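Local coordinates for Phenylalanine/tyrosine ammonia-lyase (Rhodosporidium toruloides, PDB 1Y2M), which catalyses the non-oxidative deamination of L-phenylalanine and L-tyrosine to trans-cinnamic and p-coumaric acid, the entry step of phenylpropanoid metabolism, at residues N193-I199 and A249-L255; A539-E543 and P653-Y657. All coordinates share one frame; numbering follows the deposited sequence.

Interaction 1: residues N193-I199 and A249-L255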
loop_
_atom_site.group_PDB
_atom_site.type_symbol
_atom_site.label_atom_id
_atom_site.label_comp_id
_atom_site.label_asym_id
_atom_site.label_seq_id
_atom_site.Cartn_x
_atom_site.Cartn_y
_atom_site.Cartn_z
ATOM N N ASN B 193 12.913 -3.116 -40.407
ATOM C CA ASN B 193 12.389 -4.198 -41.271
ATOM C C ASN B 193 11.483 -5.150 -40.493
ATOM O O ASN B 193 10.426 -5.536 -41.007
ATOM C CB ASN B 193 13.501 -4.954 -41.951
ATOM C CG ASN B 193 14.091 -4.227 -43.126
ATOM O OD1 ASN B 193 13.429 -3.400 -43.770
ATOM N ND2 ASN B 193 15.329 -4.534 -43.427
ATOM N N PHE B 194 11.815 -5.471 -39.244
ATOM C CA PHE B 194 10.879 -6.220 -38.405
ATOM C C PHE B 194 9.571 -5.482 -38.265
ATOM O O PHE B 194 8.483 -6.056 -38.428
ATOM C CB PHE B 194 11.449 -6.518 -37.027
ATOM C CG PHE B 194 12.252 -7.787 -36.958
ATOM C CD1 PHE B 194 12.996 -8.236 -38.027
ATOM C CD2 PHE B 194 12.267 -8.509 -35.795
ATOM C CE1 PHE B 194 13.727 -9.419 -37.902
ATOM C CE2 PHE B 194 12.982 -9.654 -35.670
ATOM C CZ PHE B 194 13.704 -10.116 -36.717
ATOM N N LEU B 195 9.636 -4.190 -37.948
ATOM C CA LEU B 195 8.406 -3.420 -37.842
ATOM C C LEU B 195 7.578 -3.467 -39.135
ATOM O O LEU B 195 6.381 -3.675 -39.097
ATOM C CB LEU B 195 8.693 -1.939 -37.460
ATOM C CG LEU B 195 9.128 -1.746 -35.979
ATOM C CD1 LEU B 195 9.846 -0.419 -35.797
ATOM C CD2 LEU B 195 7.947 -1.835 -35.045
ATOM N N ASN B 196 8.229 -3.226 -40.253
ATOM C CA ASN B 196 7.521 -2.983 -41.505
ATOM C C ASN B 196 7.005 -4.261 -42.112
ATOM O O ASN B 196 6.115 -4.214 -42.935
ATOM C CB ASN B 196 8.384 -2.197 -42.470
ATOM C CG ASN B 196 8.720 -0.816 -41.934
ATOM O OD1 ASN B 196 7.968 -0.265 -41.136
ATOM N ND2 ASN B 196 9.838 -0.253 -42.378
ATOM N N HIS B 197 7.582 -5.381 -41.702
ATOM C CA HIS B 197 7.107 -6.710 -42.123
ATOM C C HIS B 197 6.271 -7.405 -41.028
ATOM O O HIS B 197 5.868 -8.546 -41.207
ATOM C CB HIS B 197 8.288 -7.595 -42.513
ATOM C CG HIS B 197 8.994 -7.142 -43.753
ATOM N ND1 HIS B 197 8.383 -7.140 -44.985
ATOM C CD2 HIS B 197 10.229 -6.626 -43.946
ATOM C CE1 HIS B 197 9.230 -6.672 -45.890
ATOM N NE2 HIS B 197 10.356 -6.347 -45.286
ATOM N N GLY B 198 5.966 -6.720 -39.926
ATOM C CA GLY B 198 5.114 -7.268 -38.903
ATOM C C GLY B 198 5.685 -8.489 -38.216
ATOM O O GLY B 198 4.930 -9.434 -37.846
ATOM N N ILE B 199 6.996 -8.474 -38.013
ATOM C CA ILE B 199 7.691 -9.534 -37.233
ATOM C C ILE B 199 7.892 -8.973 -35.831
ATOM O O ILE B 199 8.539 -7.948 -35.684
ATOM C CB ILE B 199 9.043 -9.866 -37.842
ATOM C CG1 ILE B 199 8.882 -10.363 -39.280
ATOM C CG2 ILE B 199 9.718 -10.919 -36.960
ATOM C CD1 ILE B 199 10.183 -10.469 -40.005
ATOM N N ALA B 249 11.335 -16.862 -39.753
ATOM C CA ALA B 249 10.535 -15.693 -40.094
ATOM C C ALA B 249 11.309 -14.785 -41.034
ATOM O O ALA B 249 10.774 -14.290 -42.028
ATOM C CB ALA B 249 10.106 -14.921 -38.832
HETATM N N MSE B 250 12.586 -14.573 -40.751
HETATM C CA MSE B 250 13.383 -13.694 -41.575
HETATM C C MSE B 250 13.498 -14.212 -42.995
HETATM O O MSE B 250 13.493 -13.431 -43.960
HETATM C CB MSE B 250 14.752 -13.493 -40.972
HETATM C CG MSE B 250 14.644 -12.542 -39.787
HETATM SE SE MSE B 250 16.366 -11.966 -39.078
HETATM C CE MSE B 250 16.720 -13.686 -38.023
ATOM N N ALA B 251 13.570 -15.535 -43.137
ATOM C CA ALA B 251 13.731 -16.153 -44.464
ATOM C C ALA B 251 12.466 -15.943 -45.308
ATOM O O ALA B 251 12.559 -15.749 -46.523
ATOM C CB ALA B 251 14.023 -17.620 -44.331
ATOM N N LEU B 252 11.283 -16.002 -44.678
ATOM C CA LEU B 252 10.015 -15.664 -45.361
ATOM C C LEU B 252 10.060 -14.280 -45.978
ATOM O O LEU B 252 9.486 -14.032 -47.051
ATOM C CB LEU B 252 8.825 -15.709 -44.380
ATOM C CG LEU B 252 8.336 -17.063 -43.891
ATOM C CD1 LEU B 252 7.184 -16.840 -42.888
ATOM C CD2 LEU B 252 7.899 -17.945 -45.035
ATOM N N PHE B 253 10.732 -13.349 -45.313
ATOM C CA PHE B 253 10.764 -11.966 -45.775
ATOM C C PHE B 253 12.068 -11.584 -46.442
ATOM O O PHE B 253 12.257 -10.428 -46.754
ATOM C CB PHE B 253 10.372 -11.047 -44.591
ATOM C CG PHE B 253 8.964 -11.278 -44.125
ATOM C CD1 PHE B 253 7.923 -10.641 -44.749
ATOM C CD2 PHE B 253 8.681 -12.223 -43.177
ATOM C CE1 PHE B 253 6.647 -10.884 -44.396
ATOM C CE2 PHE B 253 7.387 -12.477 -42.802
ATOM C CZ PHE B 253 6.360 -11.803 -43.412
ATOM N N ASN B 254 12.933 -12.566 -46.739
ATOM C CA ASN B 254 14.312 -12.362 -47.224
ATOM C C ASN B 254 15.142 -11.323 -46.444
ATOM O O ASN B 254 15.941 -10.572 -47.015
ATOM C CB ASN B 254 14.409 -12.110 -48.756
ATOM C CG ASN B 254 15.829 -12.482 -49.339
ATOM O OD1 ASN B 254 16.529 -13.370 -48.815
ATOM N ND2 ASN B 254 16.244 -11.789 -50.411
ATOM N N LEU B 255 14.995 -11.344 -45.125
ATOM C CA LEU B 255 15.753 -10.468 -44.251
ATOM C C LEU B 255 16.984 -11.216 -43.762
ATOM O O LEU B 255 16.912 -12.412 -43.474
ATOM C CB LEU B 255 14.890 -10.066 -43.049
ATOM C CG LEU B 255 13.570 -9.372 -43.357
ATOM C CD1 LEU B 255 12.807 -9.078 -42.068
ATOM C CD2 LEU B 255 13.828 -8.090 -44.144
#

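Interaction 2: residues A539-E543 and P653-Y657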
loop_
_atom_site.group_PDB
_atom_site.type_symbol
_atom_site.label_atom_id
_atom_site.label_comp_id
_atom_site.label_asym_id
_atom_site.label_seq_id
_atom_site.Cartn_x
_atom_site.Cartn_y
_atom_site.Cartn_z
ATOM N N ALA B 539 -36.057 11.797 -19.989
ATOM C CA ALA B 539 -36.780 12.342 -21.151
ATOM C C ALA B 539 -38.248 11.909 -21.132
ATOM O O ALA B 539 -39.118 12.746 -21.472
ATOM C CB ALA B 539 -36.106 11.919 -22.416
ATOM N N ILE B 540 -38.512 10.642 -20.763
ATOM C CA ILE B 540 -39.892 10.148 -20.554
ATOM C C ILE B 540 -40.633 10.984 -19.494
ATOM O O ILE B 540 -41.783 11.399 -19.692
ATOM C CB ILE B 540 -39.893 8.638 -20.164
ATOM C CG1 ILE B 540 -39.535 7.826 -21.381
ATOM C CG2 ILE B 540 -41.225 8.202 -19.624
ATOM C CD1 ILE B 540 -39.141 6.350 -21.055
ATOM N N GLU B 541 -39.950 11.267 -18.398
ATOM C CA GLU B 541 -40.506 12.129 -17.361
ATOM C C GLU B 541 -40.872 13.492 -17.929
ATOM O O GLU B 541 -41.963 14.001 -17.689
ATOM C CB GLU B 541 -39.529 12.301 -16.223
ATOM C CG GLU B 541 -39.949 13.294 -15.172
ATOM C CD GLU B 541 -38.874 13.527 -14.109
ATOM O OE1 GLU B 541 -37.981 12.673 -13.920
ATOM O OE2 GLU B 541 -38.898 14.596 -13.477
ATOM N N PHE B 542 -39.971 14.068 -18.707
ATOM C CA PHE B 542 -40.245 15.367 -19.335
ATOM C C PHE B 542 -41.413 15.328 -20.311
ATOM O O PHE B 542 -42.261 16.233 -20.301
ATOM C CB PHE B 542 -39.008 15.875 -20.048
ATOM C CG PHE B 542 -37.979 16.506 -19.133
ATOM C CD1 PHE B 542 -38.021 16.355 -17.755
ATOM C CD2 PHE B 542 -36.960 17.265 -19.682
ATOM C CE1 PHE B 542 -37.036 16.935 -16.920
ATOM C CE2 PHE B 542 -35.991 17.847 -18.877
ATOM C CZ PHE B 542 -36.030 17.681 -17.503
ATOM N N GLU B 543 -41.482 14.280 -21.144
ATOM C CA GLU B 543 -42.625 14.143 -22.070
ATOM C C GLU B 543 -43.942 14.003 -21.332
ATOM O O GLU B 543 -44.953 14.622 -21.715
ATOM C CB GLU B 543 -42.465 12.948 -23.012
ATOM C CG GLU B 543 -41.315 13.109 -23.962
ATOM C CD GLU B 543 -41.515 14.252 -24.910
ATOM O OE1 GLU B 543 -42.546 14.268 -25.603
ATOM O OE2 GLU B 543 -40.671 15.164 -24.938
ATOM N N PRO B 653 -36.967 10.830 -27.339
ATOM C CA PRO B 653 -37.222 12.171 -26.854
ATOM C C PRO B 653 -35.999 12.805 -26.186
ATOM O O PRO B 653 -35.936 14.020 -26.104
ATOM C CB PRO B 653 -38.395 12.002 -25.879
ATOM C CG PRO B 653 -38.327 10.617 -25.449
ATOM C CD PRO B 653 -37.815 9.849 -26.657
ATOM N N ALA B 654 -35.022 12.012 -25.774
ATOM C CA ALA B 654 -33.778 12.543 -25.216
ATOM C C ALA B 654 -33.123 13.519 -26.199
ATOM O O ALA B 654 -32.464 14.473 -25.780
ATOM C CB ALA B 654 -32.826 11.422 -24.908
ATOM N N LEU B 655 -33.274 13.257 -27.495
ATOM C CA LEU B 655 -32.664 14.140 -28.499
ATOM C C LEU B 655 -33.248 15.550 -28.426
ATOM O O LEU B 655 -32.650 16.488 -28.952
ATOM C CB LEU B 655 -32.858 13.550 -29.888
ATOM C CG LEU B 655 -32.260 12.164 -30.051
ATOM C CD1 LEU B 655 -32.627 11.588 -31.410
ATOM C CD2 LEU B 655 -30.762 12.130 -29.869
ATOM N N SER B 656 -34.410 15.687 -27.803
ATOM C CA SER B 656 -35.067 17.008 -27.606
ATOM C C SER B 656 -34.444 17.862 -26.487
ATOM O O SER B 656 -34.679 19.087 -26.427
ATOM C CB SER B 656 -36.550 16.830 -27.281
ATOM O OG SER B 656 -37.253 16.305 -28.388
ATOM N N TYR B 657 -33.682 17.237 -25.591
ATOM C CA TYR B 657 -33.239 17.898 -24.399
ATOM C C TYR B 657 -31.748 17.881 -24.203
ATOM O O TYR B 657 -31.228 18.721 -23.485
ATOM C CB TYR B 657 -33.899 17.246 -23.185
ATOM C CG TYR B 657 -35.409 17.225 -23.253
ATOM C CD1 TYR B 657 -36.153 18.392 -23.118
ATOM C CD2 TYR B 657 -36.088 16.036 -23.449
ATOM C CE1 TYR B 657 -37.548 18.366 -23.187
ATOM C CE2 TYR B 657 -37.468 16.000 -23.556
ATOM C CZ TYR B 657 -38.187 17.154 -23.421
ATOM O OH TYR B 657 -39.562 17.090 -23.506
HETATM O O HOH W 1 -39.722 15.482 -27.498
#

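Interaction 1: residues N193-I199 and A249-L255
H197 and F253 meet ring to ring, but neither as a stack nor edge to face: their planes lie 41° apart and the two side chains run antiparallel alongside one another. Each lends the other a methylene. CB of F253 sits over one face of the imidazole, offset toward its rim, while CB of H197 lies over the phenyl face, a CH-pi contact 4.2 Å from the ring centroid. The nearest atoms of the pair are ND1 of H197 and CD1 of F253, 3.5 Å apart. At the edge of the F253 ring, in its plane, stands the carbonyl O of A249. The F194 ring carries CG2 of I199 on one face, and the selenium of M250, a selenomethionine, lies at its edge in a Met-aromatic contact 5.0 Å from the centroid. With its CG anti to the carbonyl carbon (chi1 -76°) and the chain extended at chi2 (-171°), M250 brings both CG and SE against CE1 and CZ of F194.

Both segments are helix C-termini closed by Schellman motifs, with G198 and N254 adopting the positive phi of the C-prime position. The turns they make carry I199 and L255 back toward the partner helix, and these two side chains meet tip to tip, CD1 of I199 to CD1 of L255 at 3.6 Å. The other methyl of L255, CD2, rests 3.8 Å from CB of N193 and also touches CD2 of H197. I199 CD1 also packs against CD2 of F253, 3.9 Å away. Cohesion here is almost wholly apolar. Strand 232-237 continues this core, V233 touching both I199 and A249, and A224 and I225 of helix 215-225 pack on F194.

Interaction 2: residues A539-E543 and P653-Y657
P653 opens the contact by laying its ring against helix 506-560: CB lies 3.7 Å from CG of E543, and CG touches the methyl of A539. That same methyl is packed against the backbone of A654, with CB of A539 3.5 Å from N of A654, so the loop and helix come close where only small side chains intervene. S656 takes part through a water, which bonds to its OG and donates to OE2 of E543. Y657 then reaches back to the helix, and CD2 of F542 stands 3.6 Å above the centre of its ring in an edge-to-face pair with planes at 89°. CB of S656 covers the opposite face near the rim. The Y657 hydroxyl donates a 2.6 Å hydrogen bond to OE2 of E543, met on the anti side and 33° out of the carboxylate plane; the bend of E543 at chi2 (-65°) brings the carboxylate across to it. A phenylalanine in place of Y657 would probably leave OE2 without its phenolic donor and the loop less firmly tied to the helix. Because OE2 accepts from both phenol and water and also forms a salt bridge with K546, the carboxylate is probably held in its charged form.

Interactions 1 and 2 are separate parts of one long, largely helical chain: their centres are 56 Å apart, their nearest atoms about 41 Å, and they lie on opposite sides of the chain's centre. Along the sequence they follow in series, the first closing before the second opens. Both lie away from the residues known or inferred to bind cinnamate and from the Ala-Gly cross-link. They differ in chemistry: 193-199 and 249-255 join two helix ends through apolar and aromatic contacts, whereas 539-543 and 653-657 add a direct hydrogen bond and a water bridge at one carboxylate. Neither is touched by another subunit of the tetramer.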